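Local coordinates for glycogen synthase (Cyanobacterium sp. CLg1, PDB 6GNF), which belongs to the glycogen and starch synthase family, two-domain glycosyltransferases of the GT-B fold, and holds ADP and a glycan, at residues K331-K335 with T421-D425; Q339-T345 with C380-I384; E393-E397 with K407-R411. One frame throughout, in Å; residues are numbered along the deposited sequence.

Contact 1: residues K331-K335 with T421-D425; sequences KKLCK and TAGAD
In the C-terminal, Rossmann-like domain, the end of helix 414-423 packs against helix 327-341 through Gly423, which meets the backbone of Cys334 and Lys335. With no side chain at Gly423, its CA comes within 3.8 Å of Lys335 CA and 3.7 Å of Cys334 O. Beside this close passage, Cys334 SG rests 4.1 Å from Ala422 CB in a small apolar touch.

Two lysines one helical turn apart embrace the turn that follows. Lys331 runs out extended and then bends at its last torsion (chi4 -64°), so that NZ lies over Ala422 O at 2.8 Å. This hydrogen bond comes from above the carbonyl plane, 38° out of it, and not along a lone pair. The same ammonium group is also hydrogen-bonded to Thr448 OG1.

Lys335 stays straight beyond CG, its CB and CG lying alongside Gly423 O before the chain crosses Asp425 at about a right angle. There NZ forms a salt bridge of 2.6 Å with Asp425 OD2, on the syn lone pair. Pro348 O and Ile350 O also accept hydrogen bonds from Lys335 NZ, while Leu352 N donates to Asp425 OD2.

Both lysines are buried, yet their ammonium groups are well supplied with acceptors. That of Lys331 lies by the C-terminal end of helix 414-423, where the potential is probably negative and would favour its charged form; the carboxylate of Asp425 probably keeps Lys335 protonated.

Contact 2: residues Q339-T345 with C380-I384; sequences QKECGLT and CQVVI
Gln381 NE2 donates to the backbone carbonyl Thr345 O at 3.0 Å, in a nearly straight bond with an N-H...O angle of 164°. The geometry is close to ideal: the acceptor lies in the amide plane of Gln381, and the donor sits in the carbonyl plane on a lone pair. The other end of the amide is used as well. Gln381 OE1 accepts from Gln339 NE2 at 3.2 Å, in a more bent bond whose donor stands above the carbonyl plane of Gln381. The two amide planes are turned 56° apart. Gln339 OE1, in turn, accepts from Asp347 N, so bonds at both ends fix the flip of each glutamine amide.

Next to this polar pair, Leu344 slides past Gln381 in the opposite direction and brings CD1 to 3.8 Å from Val383 CG2. Cys342 SG meets the other methyl, Val383 CG1, at 3.9 Å.

Gly343, with positive phi, reverses the chain between Cys342 and Leu344. The bonds from Leu344 N to Gln339 O (2.8 Å) and from Gly343 N to Lys340 O close a Schellman motif, here ending helix 327-341 against strand 381-385 of the domain's parallel, Rossmann-like sheet.

Contact 3: residues E393-E397 with K407-R411; sequences EQELE and KGVAR. With ADP (adenosine-5'-diphosphate), chain F.
Leu396 points from helix 390-402 toward strand 406-409, and its two methyls meet successive parts of the backbone, at Gly408 and Val409. With CG anti to the backbone N (chi1 -167°), the branched end is carried over the backbone of the strand: CD1 reaches Gly408 CA at 3.8 Å, whereas CD2 extends further along to Val409 O at 3.6 Å. Helix segment 393-397 and strand segment 407-409 run roughly antiparallel, at 143°, with their axes 6.9 Å apart at closest.

Such closeness depends on Gly408, where the strand presents only backbone to the helix. Its CA makes a CH...O contact of 3.5 Å with Leu396 O, the angle at the hydrogen being 146°.

Farther along, Ala410 turns its methyl to the helix and sets it between two glutamates one turn apart. Glu393 lays its aliphatic part against it, CB lying 3.7 Å from Ala410 CB, and sends its carboxylate onward, where OE1 accepts a hydrogen bond from Gly388 N. Glu397, extended beyond CG, runs along the same methyl and brings OE2 to 3.4 Å from Ala410 CB. Leu396 CD2 approaches this methyl more loosely.

Val409 faces away from the helix. On that far side its CG1 lies over one face of the Arg411 guanidinium, offset toward the rim, and Arg411 NH2 forms a salt bridge with Asp413.

Helix and strand thus meet by van der Waals packing and one CH...O contact, Glu393 offering its carbon chain and Glu397 a carboxylate oxygen to the methyl of Ala410. The same strand continues into Arg411, whose O accepts a nearly straight hydrogen bond of 3.0 Å from N6 of ADP, the adenine amino group.

The three contacts lie in one Rossmann-like domain, arranged about its parallel sheet. Contacts 1 and 2 share helix 327-341, the first using its middle and the second its C-terminal end, with centres 11 Å apart. Contacts 2 and 3 meet directly, because strands 381-385 and 406-409 are neighbours: Ile384 N lies 2.9 Å from Lys407 O, and Ile384 CG2 packs 3.5 Å from Leu396 CD1. Contacts 1 and 3 do not touch, their nearest atoms being about 11 Å apart. Contact 3 bonds ADP through Arg411, whereas the side chains of Thr421 in contact 1 and Val383 in contact 2 stand about 6 and 11 Å from it.

Contact 1: residues K331-K335 with T421-D425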
ATOM      1  N   LYS A 331      10.463 -24.493  11.628  1.00 88.06           N
ATOM      2  CA  LYS A 331       9.938 -24.194  10.304  1.00 85.48           C
ATOM      3  C   LYS A 331       9.415 -25.439   9.598  1.00 85.86           C
ATOM      4  O   LYS A 331       8.465 -25.344   8.832  1.00 85.82           O
ATOM      5  CB  LYS A 331      10.979 -23.486   9.434  1.00 85.71           C
ATOM      6  CG  LYS A 331      10.351 -22.587   8.383  1.00 82.46           C
ATOM      7  CD  LYS A 331      11.392 -21.902   7.515  1.00 81.92           C
ATOM      8  CE  LYS A 331      10.775 -20.777   6.700  1.00 79.45           C
ATOM      9  NZ  LYS A 331       9.771 -21.266   5.724  1.00 79.97           N
ATOM     10  N   LYS A 332      10.033 -26.592   9.839  1.00 87.93           N
ATOM     11  CA  LYS A 332       9.510 -27.849   9.305  1.00 89.40           C
ATOM     12  C   LYS A 332       8.135 -28.152   9.878  1.00 89.40           C
ATOM     13  O   LYS A 332       7.253 -28.630   9.165  1.00 91.36           O
ATOM     14  CB  LYS A 332      10.449 -29.026   9.580  1.00 92.64           C
ATOM     15  CG  LYS A 332      11.340 -29.345   8.404  1.00 93.96           C
ATOM     16  CD  LYS A 332      12.326 -30.457   8.703  1.00 97.07           C
ATOM     17  CE  LYS A 332      13.307 -30.599   7.552  1.00 99.08           C
ATOM     18  NZ  LYS A 332      14.547 -31.316   7.940  1.00103.25           N
ATOM     19  N   LEU A 333       7.964 -27.904  11.173  1.00 88.06           N
ATOM     20  CA  LEU A 333       6.679 -28.142  11.816  1.00 87.42           C
ATOM     21  C   LEU A 333       5.630 -27.200  11.226  1.00 85.33           C
ATOM     22  O   LEU A 333       4.517 -27.620  10.914  1.00 86.34           O
ATOM     23  CB  LEU A 333       6.797 -27.997  13.339  1.00 88.31           C
ATOM     24  CG  LEU A 333       5.604 -28.421  14.217  1.00 88.93           C
ATOM     25  CD1 LEU A 333       6.061 -28.699  15.643  1.00 90.43           C
ATOM     26  CD2 LEU A 333       4.490 -27.385  14.242  1.00 88.94           C
ATOM     27  N   CYS A 334       5.997 -25.938  11.035  1.00 84.16           N
ATOM     28  CA  CYS A 334       5.119 -24.975  10.365  1.00 82.36           C
ATOM     29  C   CYS A 334       4.756 -25.423   8.944  1.00 81.95           C
ATOM     30  O   CYS A 334       3.615 -25.278   8.526  1.00 80.73           O
ATOM     31  CB  CYS A 334       5.762 -23.592  10.338  1.00 80.32           C
ATOM     32  SG  CYS A 334       5.826 -22.813  11.968  1.00 82.72           S
ATOM     33  N   LYS A 335       5.723 -25.979   8.220  1.00 83.83           N
ATOM     34  CA  LYS A 335       5.480 -26.487   6.866  1.00 83.62           C
ATOM     35  C   LYS A 335       4.434 -27.599   6.862  1.00 84.88           C
ATOM     36  O   LYS A 335       3.468 -27.555   6.098  1.00 84.12           O
ATOM     37  CB  LYS A 335       6.778 -26.998   6.231  1.00 84.08           C
ATOM     38  CG  LYS A 335       6.634 -27.368   4.762  1.00 83.80           C
ATOM     39  CD  LYS A 335       7.980 -27.629   4.116  1.00 83.97           C
ATOM     40  CE  LYS A 335       7.821 -28.032   2.662  1.00 84.45           C
ATOM     41  NZ  LYS A 335       9.138 -28.131   1.974  1.00 85.15           N
ATOM     42  N   THR A 421       3.376 -17.704   5.438  1.00 69.74           N
ATOM     43  CA  THR A 421       4.658 -17.023   5.560  1.00 69.08           C
ATOM     44  C   THR A 421       5.703 -17.877   6.266  1.00 72.16           C
ATOM     45  O   THR A 421       6.864 -17.867   5.869  1.00 73.21           O
ATOM     46  CB  THR A 421       4.504 -15.701   6.323  1.00 67.76           C
ATOM     47  OG1 THR A 421       3.463 -14.931   5.719  1.00 67.02           O
ATOM     48  CG2 THR A 421       5.795 -14.899   6.306  1.00 66.71           C
ATOM     49  N   ALA A 422       5.290 -18.572   7.325  1.00 72.94           N
ATOM     50  CA  ALA A 422       6.191 -19.414   8.096  1.00 73.66           C
ATOM     51  C   ALA A 422       6.402 -20.769   7.434  1.00 74.38           C
ATOM     52  O   ALA A 422       7.530 -21.259   7.347  1.00 73.67           O
ATOM     53  CB  ALA A 422       5.651 -19.599   9.505  1.00 75.38           C
ATOM     54  N   GLY A 423       5.324 -21.355   6.919  1.00 73.24           N
ATOM     55  CA  GLY A 423       5.360 -22.728   6.420  1.00 72.39           C
ATOM     56  C   GLY A 423       5.949 -22.888   5.034  1.00 71.38           C
ATOM     57  O   GLY A 423       6.570 -23.907   4.735  1.00 75.84           O
ATOM     58  N   ALA A 424       5.733 -21.895   4.180  1.00 68.76           N
ATOM     59  CA  ALA A 424       6.198 -21.958   2.801  1.00 68.96           C
ATOM     60  C   ALA A 424       7.716 -21.866   2.724  1.00 69.49           C
ATOM     61  O   ALA A 424       8.354 -21.231   3.566  1.00 69.24           O
ATOM     62  CB  ALA A 424       5.573 -20.843   1.973  1.00 66.57           C
ATOM     63  N   ASP A 425       8.281 -22.480   1.691  1.00 69.72           N
ATOM     64  CA  ASP A 425       9.704 -22.344   1.397  1.00 69.58           C
ATOM     65  C   ASP A 425       9.955 -21.081   0.600  1.00 69.22           C
ATOM     66  O   ASP A 425      10.996 -20.443   0.745  1.00 69.73           O
ATOM     67  CB  ASP A 425      10.180 -23.543   0.601  1.00 70.62           C
ATOM     68  CG  ASP A 425      10.032 -24.818   1.370  1.00 71.96           C
ATOM     69  OD1 ASP A 425      10.466 -24.827   2.536  1.00 71.55           O
ATOM     70  OD2 ASP A 425       9.486 -25.800   0.814  1.00 72.84           O
TER

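Contact 2: residues Q339-T345 with C380-I384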
ATOM      1  N   GLN A 339       0.681 -27.577   5.215  1.00 86.57           N
ATOM      2  CA  GLN A 339       0.283 -28.648   4.313  1.00 90.31           C
ATOM      3  C   GLN A 339      -1.030 -29.283   4.750  1.00 94.21           C
ATOM      4  O   GLN A 339      -1.942 -29.437   3.932  1.00 96.91           O
ATOM      5  CB  GLN A 339       1.386 -29.707   4.212  1.00 91.18           C
ATOM      6  CG  GLN A 339       2.582 -29.222   3.409  1.00 89.68           C
ATOM      7  CD  GLN A 339       3.724 -30.216   3.361  1.00 91.51           C
ATOM      8  OE1 GLN A 339       3.925 -31.000   4.284  1.00 95.30           O
ATOM      9  NE2 GLN A 339       4.495 -30.175   2.280  1.00 91.60           N
ATOM     10  N   LYS A 340      -1.106 -29.683   6.017  1.00 96.05           N
ATOM     11  CA  LYS A 340      -2.331 -30.269   6.557  1.00 97.43           C
ATOM     12  C   LYS A 340      -3.501 -29.290   6.521  1.00 94.74           C
ATOM     13  O   LYS A 340      -4.611 -29.664   6.164  1.00 97.78           O
ATOM     14  CB  LYS A 340      -2.125 -30.765   7.989  1.00100.10           C
ATOM     15  CG  LYS A 340      -3.429 -31.114   8.691  1.00101.74           C
ATOM     16  CD  LYS A 340      -3.246 -32.143   9.785  1.00104.95           C
ATOM     17  CE  LYS A 340      -4.596 -32.634  10.281  1.00107.56           C
ATOM     18  NZ  LYS A 340      -5.408 -31.521  10.850  1.00106.51           N
ATOM     19  N   GLU A 341      -3.260 -28.047   6.907  1.00 90.75           N
ATOM     20  CA  GLU A 341      -4.322 -27.040   6.912  1.00 90.69           C
ATOM     21  C   GLU A 341      -4.951 -26.868   5.523  1.00 90.14           C
ATOM     22  O   GLU A 341      -6.142 -26.597   5.409  1.00 89.64           O
ATOM     23  CB  GLU A 341      -3.779 -25.694   7.408  1.00 89.20           C
ATOM     24  CG  GLU A 341      -4.845 -24.669   7.767  1.00 89.35           C
ATOM     25  CD  GLU A 341      -5.532 -24.932   9.089  1.00 91.29           C
ATOM     26  OE1 GLU A 341      -5.419 -26.042   9.647  1.00 94.02           O
ATOM     27  OE2 GLU A 341      -6.196 -23.996   9.577  1.00 92.61           O
ATOM     28  N   CYS A 342      -4.146 -27.029   4.475  1.00 89.34           N
ATOM     29  CA  CYS A 342      -4.588 -26.768   3.107  1.00 88.34           C
ATOM     30  C   CYS A 342      -5.041 -28.024   2.367  1.00 90.78           C
ATOM     31  O   CYS A 342      -5.400 -27.960   1.197  1.00 93.84           O
ATOM     32  CB  CYS A 342      -3.455 -26.086   2.336  1.00 86.60           C
ATOM     33  SG  CYS A 342      -3.041 -24.444   2.985  1.00 83.34           S
ATOM     34  N   GLY A 343      -5.032 -29.164   3.045  1.00 91.62           N
ATOM     35  CA  GLY A 343      -5.429 -30.429   2.430  1.00 92.89           C
ATOM     36  C   GLY A 343      -4.387 -31.013   1.490  1.00 93.40           C
ATOM     37  O   GLY A 343      -4.703 -31.884   0.681  1.00 92.57           O
ATOM     38  N   LEU A 344      -3.143 -30.557   1.608  1.00 92.60           N
ATOM     39  CA  LEU A 344      -2.057 -31.022   0.745  1.00 93.32           C
ATOM     40  C   LEU A 344      -1.334 -32.195   1.380  1.00 95.43           C
ATOM     41  O   LEU A 344      -1.335 -32.338   2.603  1.00 96.20           O
ATOM     42  CB  LEU A 344      -1.055 -29.890   0.506  1.00 91.91           C
ATOM     43  CG  LEU A 344      -1.650 -28.583  -0.022  1.00 90.22           C
ATOM     44  CD1 LEU A 344      -0.595 -27.488  -0.054  1.00 87.97           C
ATOM     45  CD2 LEU A 344      -2.257 -28.797  -1.402  1.00 91.44           C
ATOM     46  N   THR A 345      -0.674 -33.003   0.552  1.00 98.18           N
ATOM     47  CA  THR A 345       0.105 -34.135   1.050  1.00100.18           C
ATOM     48  C   THR A 345       1.165 -33.609   2.010  1.00100.10           C
ATOM     49  O   THR A 345       1.901 -32.671   1.687  1.00 99.95           O
ATOM     50  CB  THR A 345       0.791 -34.938  -0.082  1.00101.68           C
ATOM     51  OG1 THR A 345      -0.166 -35.303  -1.084  1.00102.41           O
ATOM     52  CG2 THR A 345       1.469 -36.194   0.459  1.00104.60           C
ATOM     53  N   CYS A 380       6.076 -29.428  -7.056  1.00 89.07           N
ATOM     54  CA  CYS A 380       6.012 -28.486  -5.945  1.00 86.75           C
ATOM     55  C   CYS A 380       4.576 -28.328  -5.476  1.00 84.78           C
ATOM     56  O   CYS A 380       3.654 -28.871  -6.083  1.00 86.53           O
ATOM     57  CB  CYS A 380       6.561 -27.126  -6.379  1.00 86.07           C
ATOM     58  SG  CYS A 380       5.618 -26.332  -7.701  1.00 86.65           S
ATOM     59  N   GLN A 381       4.399 -27.598  -4.382  1.00 81.80           N
ATOM     60  CA  GLN A 381       3.073 -27.259  -3.892  1.00 80.55           C
ATOM     61  C   GLN A 381       2.874 -25.753  -3.978  1.00 77.78           C
ATOM     62  O   GLN A 381       3.837 -24.994  -3.907  1.00 75.55           O
ATOM     63  CB  GLN A 381       2.886 -27.767  -2.462  1.00 80.72           C
ATOM     64  CG  GLN A 381       2.711 -29.277  -2.398  1.00 83.36           C
ATOM     65  CD  GLN A 381       2.613 -29.813  -0.983  1.00 83.90           C
ATOM     66  OE1 GLN A 381       2.647 -29.052  -0.017  1.00 83.24           O
ATOM     67  NE2 GLN A 381       2.500 -31.133  -0.855  1.00 86.85           N
ATOM     68  N   VAL A 382       1.625 -25.334  -4.167  1.00 77.26           N
ATOM     69  CA  VAL A 382       1.288 -23.917  -4.271  1.00 76.15           C
ATOM     70  C   VAL A 382       0.074 -23.602  -3.414  1.00 75.65           C
ATOM     71  O   VAL A 382      -0.952 -24.272  -3.500  1.00 78.33           O
ATOM     72  CB  VAL A 382       0.968 -23.493  -5.723  1.00 76.71           C
ATOM     73  CG1 VAL A 382       0.652 -22.005  -5.786  1.00 75.22           C
ATOM     74  CG2 VAL A 382       2.126 -23.832  -6.650  1.00 78.59           C
ATOM     75  N   VAL A 383       0.197 -22.570  -2.592  1.00 74.24           N
ATOM     76  CA  VAL A 383      -0.910 -22.095  -1.781  1.00 73.79           C
ATOM     77  C   VAL A 383      -1.164 -20.642  -2.144  1.00 71.49           C
ATOM     78  O   VAL A 383      -0.222 -19.856  -2.233  1.00 69.25           O
ATOM     79  CB  VAL A 383      -0.600 -22.226  -0.281  1.00 73.56           C
ATOM     80  CG1 VAL A 383      -1.751 -21.688   0.550  1.00 72.97           C
ATOM     81  CG2 VAL A 383      -0.328 -23.684   0.066  1.00 76.71           C
ATOM     82  N   ILE A 384      -2.432 -20.301  -2.380  1.00 72.63           N
ATOM     83  CA  ILE A 384      -2.809 -18.970  -2.855  1.00 71.66           C
ATOM     84  C   ILE A 384      -3.910 -18.369  -1.984  1.00 70.01           C
ATOM     85  O   ILE A 384      -4.987 -18.942  -1.855  1.00 71.92           O
ATOM     86  CB  ILE A 384      -3.318 -19.024  -4.309  1.00 73.43           C
ATOM     87  CG1 ILE A 384      -2.410 -19.885  -5.184  1.00 75.06           C
ATOM     88  CG2 ILE A 384      -3.413 -17.620  -4.886  1.00 72.47           C
ATOM     89  CD1 ILE A 384      -3.021 -20.239  -6.521  1.00 78.59           C
TER

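Contact 3: residues E393-E397 with K407-R411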
ATOM      1  N   GLU A 393     -11.964 -15.139  -7.465  1.00 94.18           N
ATOM      2  CA  GLU A 393     -12.253 -15.853  -6.217  1.00 92.26           C
ATOM      3  C   GLU A 393     -12.911 -17.208  -6.449  1.00 95.31           C
ATOM      4  O   GLU A 393     -12.559 -18.183  -5.799  1.00 99.09           O
ATOM      5  CB  GLU A 393     -13.151 -15.005  -5.310  1.00 88.64           C
ATOM      6  CG  GLU A 393     -12.444 -13.822  -4.671  1.00 84.40           C
ATOM      7  CD  GLU A 393     -13.351 -13.012  -3.765  1.00 83.64           C
ATOM      8  OE1 GLU A 393     -12.912 -11.964  -3.254  1.00 79.74           O
ATOM      9  OE2 GLU A 393     -14.502 -13.431  -3.546  1.00 86.16           O
ATOM     10  N   GLN A 394     -13.838 -17.270  -7.399  1.00 99.37           N
ATOM     11  CA  GLN A 394     -14.513 -18.519  -7.737  1.00104.10           C
ATOM     12  C   GLN A 394     -13.547 -19.504  -8.390  1.00105.49           C
ATOM     13  O   GLN A 394     -13.625 -20.707  -8.149  1.00107.63           O
ATOM     14  CB  GLN A 394     -15.689 -18.250  -8.675  1.00108.66           C
ATOM     15  CG  GLN A 394     -16.600 -19.449  -8.906  1.00113.93           C
ATOM     16  CD  GLN A 394     -17.517 -19.267 -10.106  1.00118.50           C
ATOM     17  OE1 GLN A 394     -17.670 -18.158 -10.629  1.00118.05           O
ATOM     18  NE2 GLN A 394     -18.124 -20.362 -10.556  1.00120.49           N
ATOM     19  N   GLU A 395     -12.645 -18.989  -9.220  1.00106.34           N
ATOM     20  CA  GLU A 395     -11.622 -19.819  -9.856  1.00109.68           C
ATOM     21  C   GLU A 395     -10.631 -20.323  -8.826  1.00105.55           C
ATOM     22  O   GLU A 395     -10.235 -21.494  -8.848  1.00106.54           O
ATOM     23  CB  GLU A 395     -10.867 -19.033 -10.926  1.00111.62           C
ATOM     24  CG  GLU A 395     -11.566 -18.988 -12.272  1.00116.55           C
ATOM     25  CD  GLU A 395     -10.830 -18.119 -13.271  1.00117.72           C
ATOM     26  OE1 GLU A 395     -10.975 -18.364 -14.487  1.00121.80           O
ATOM     27  OE2 GLU A 395     -10.089 -17.208 -12.841  1.00116.88           O
ATOM     28  N   LEU A 396     -10.218 -19.414  -7.950  1.00 97.52           N
ATOM     29  CA  LEU A 396      -9.275 -19.726  -6.887  1.00 95.21           C
ATOM     30  C   LEU A 396      -9.723 -20.948  -6.092  1.00 97.33           C
ATOM     31  O   LEU A 396      -8.960 -21.894  -5.907  1.00 97.39           O
ATOM     32  CB  LEU A 396      -9.132 -18.520  -5.954  1.00 92.48           C
ATOM     33  CG  LEU A 396      -7.971 -18.523  -4.963  1.00 90.70           C
ATOM     34  CD1 LEU A 396      -6.663 -18.773  -5.691  1.00 91.79           C
ATOM     35  CD2 LEU A 396      -7.920 -17.210  -4.195  1.00 85.75           C
ATOM     36  N   GLU A 397     -10.963 -20.915  -5.617  1.00 97.94           N
ATOM     37  CA  GLU A 397     -11.505 -22.000  -4.797  1.00 98.98           C
ATOM     38  C   GLU A 397     -11.645 -23.317  -5.546  1.00 99.33           C
ATOM     39  O   GLU A 397     -11.667 -24.367  -4.926  1.00102.61           O
ATOM     40  CB  GLU A 397     -12.856 -21.601  -4.207  1.00 99.99           C
ATOM     41  CG  GLU A 397     -12.749 -20.487  -3.177  1.00 98.56           C
ATOM     42  CD  GLU A 397     -14.098 -20.024  -2.653  1.00101.05           C
ATOM     43  OE1 GLU A 397     -15.130 -20.601  -3.057  1.00105.60           O
ATOM     44  OE2 GLU A 397     -14.133 -19.077  -1.835  1.00 98.55           O
ATOM     45  N   LYS A 407      -3.782 -25.200  -3.673  1.00 83.88           N
ATOM     46  CA  LYS A 407      -4.914 -24.859  -2.838  1.00 83.56           C
ATOM     47  C   LYS A 407      -5.152 -23.361  -2.874  1.00 81.85           C
ATOM     48  O   LYS A 407      -4.224 -22.578  -2.687  1.00 80.89           O
ATOM     49  CB  LYS A 407      -4.655 -25.320  -1.405  1.00 84.87           C
ATOM     50  CG  LYS A 407      -5.690 -24.857  -0.395  1.00 86.33           C
ATOM     51  CD  LYS A 407      -7.029 -25.541  -0.595  1.00 89.90           C
ATOM     52  CE  LYS A 407      -8.045 -24.977   0.383  1.00 90.99           C
ATOM     53  NZ  LYS A 407      -9.276 -25.807   0.413  1.00 94.94           N
ATOM     54  N   GLY A 408      -6.403 -22.974  -3.107  1.00 82.31           N
ATOM     55  CA  GLY A 408      -6.792 -21.571  -3.152  1.00 80.78           C
ATOM     56  C   GLY A 408      -7.782 -21.257  -2.053  1.00 80.72           C
ATOM     57  O   GLY A 408      -8.636 -22.077  -1.729  1.00 84.21           O
ATOM     58  N   VAL A 409      -7.659 -20.069  -1.474  1.00 78.92           N
ATOM     59  CA  VAL A 409      -8.540 -19.630  -0.403  1.00 79.32           C
ATOM     60  C   VAL A 409      -8.938 -18.182  -0.648  1.00 78.74           C
ATOM     61  O   VAL A 409      -8.100 -17.279  -0.582  1.00 77.99           O
ATOM     62  CB  VAL A 409      -7.847 -19.757   0.967  1.00 78.64           C
ATOM     63  CG1 VAL A 409      -8.722 -19.198   2.082  1.00 77.59           C
ATOM     64  CG2 VAL A 409      -7.499 -21.214   1.246  1.00 80.94           C
ATOM     65  N   ALA A 410     -10.222 -17.959  -0.902  1.00 81.98           N
ATOM     66  CA  ALA A 410     -10.721 -16.622  -1.199  1.00 82.20           C
ATOM     67  C   ALA A 410     -11.257 -15.958   0.058  1.00 82.21           C
ATOM     68  O   ALA A 410     -12.456 -15.773   0.210  1.00 87.09           O
ATOM     69  CB  ALA A 410     -11.795 -16.684  -2.272  1.00 83.91           C
ATOM     70  N   ARG A 411     -10.354 -15.559   0.942  1.00 80.74           N
ATOM     71  CA  ARG A 411     -10.725 -14.875   2.176  1.00 81.63           C
ATOM     72  C   ARG A 411      -9.634 -13.915   2.587  1.00 80.17           C
ATOM     73  O   ARG A 411      -8.504 -13.999   2.102  1.00 80.07           O
ATOM     74  CB  ARG A 411     -10.966 -15.883   3.305  1.00 85.90           C
ATOM     75  CG  ARG A 411     -12.427 -16.239   3.519  1.00 89.44           C
ATOM     76  CD  ARG A 411     -12.642 -17.064   4.779  1.00 91.59           C
ATOM     77  NE  ARG A 411     -12.224 -18.456   4.598  1.00 92.70           N
ATOM     78  CZ  ARG A 411     -11.044 -18.966   4.953  1.00 90.48           C
ATOM     79  NH1 ARG A 411     -10.779 -20.250   4.726  1.00 88.46           N
ATOM     80  NH2 ARG A 411     -10.125 -18.209   5.534  1.00 90.46           N
TER
HETATM   81  PB  ADP F 601      -0.550  -3.934  -1.567  1.00 64.14           P
HETATM   82  O1B ADP F 601      -0.158  -3.531  -2.964  1.00 64.43           O
HETATM   83  O2B ADP F 601      -0.302  -2.862  -0.542  1.00 64.53           O
HETATM   84  O3B ADP F 601      -1.893  -4.608  -1.489  1.00 60.91           O
HETATM   85  PA  ADP F 601       1.669  -5.042  -0.096  1.00 84.47           P
HETATM   86  O1A ADP F 601       2.389  -3.700  -0.088  1.00 69.12           O
HETATM   87  O2A ADP F 601       2.449  -6.345  -0.215  1.00 82.66           O
HETATM   88  O3A ADP F 601       0.526  -5.095  -1.243  1.00 74.64           O
HETATM   89  O5' ADP F 601       0.760  -5.143   1.237  1.00 84.56           O
HETATM   90  C5' ADP F 601      -0.370  -6.019   1.311  1.00 81.96           C
HETATM   91  C4' ADP F 601      -0.487  -6.508   2.750  1.00 81.16           C
HETATM   92  O4' ADP F 601      -1.741  -7.145   3.003  1.00 75.86           O
HETATM   93  C3' ADP F 601       0.585  -7.535   3.049  1.00 81.16           C
HETATM   94  O3' ADP F 601       1.119  -7.242   4.344  1.00 85.18           O
HETATM   95  C2' ADP F 601      -0.133  -8.865   3.002  1.00 76.78           C
HETATM   96  O2' ADP F 601       0.454  -9.738   3.963  1.00 80.62           O
HETATM   97  C1' ADP F 601      -1.573  -8.524   3.340  1.00 75.05           C
HETATM   98  N9  ADP F 601      -2.627  -9.289   2.618  1.00 73.68           N
HETATM   99  C8  ADP F 601      -2.986  -9.147   1.324  1.00 74.67           C
HETATM  100  N7  ADP F 601      -4.012  -9.982   1.002  1.00 71.25           N
HETATM  101  C5  ADP F 601      -4.333 -10.667   2.113  1.00 70.72           C
HETATM  102  C6  ADP F 601      -5.314 -11.706   2.490  1.00 69.42           C
HETATM  103  N6  ADP F 601      -6.188 -12.199   1.591  1.00 72.60           N
HETATM  104  N1  ADP F 601      -5.310 -12.155   3.763  1.00 70.28           N
HETATM  105  C2  ADP F 601      -4.451 -11.691   4.685  1.00 70.62           C
HETATM  106  N3  ADP F 601      -3.535 -10.745   4.408  1.00 72.08           N
HETATM  107  C4  ADP F 601      -3.426 -10.201   3.173  1.00 71.99           C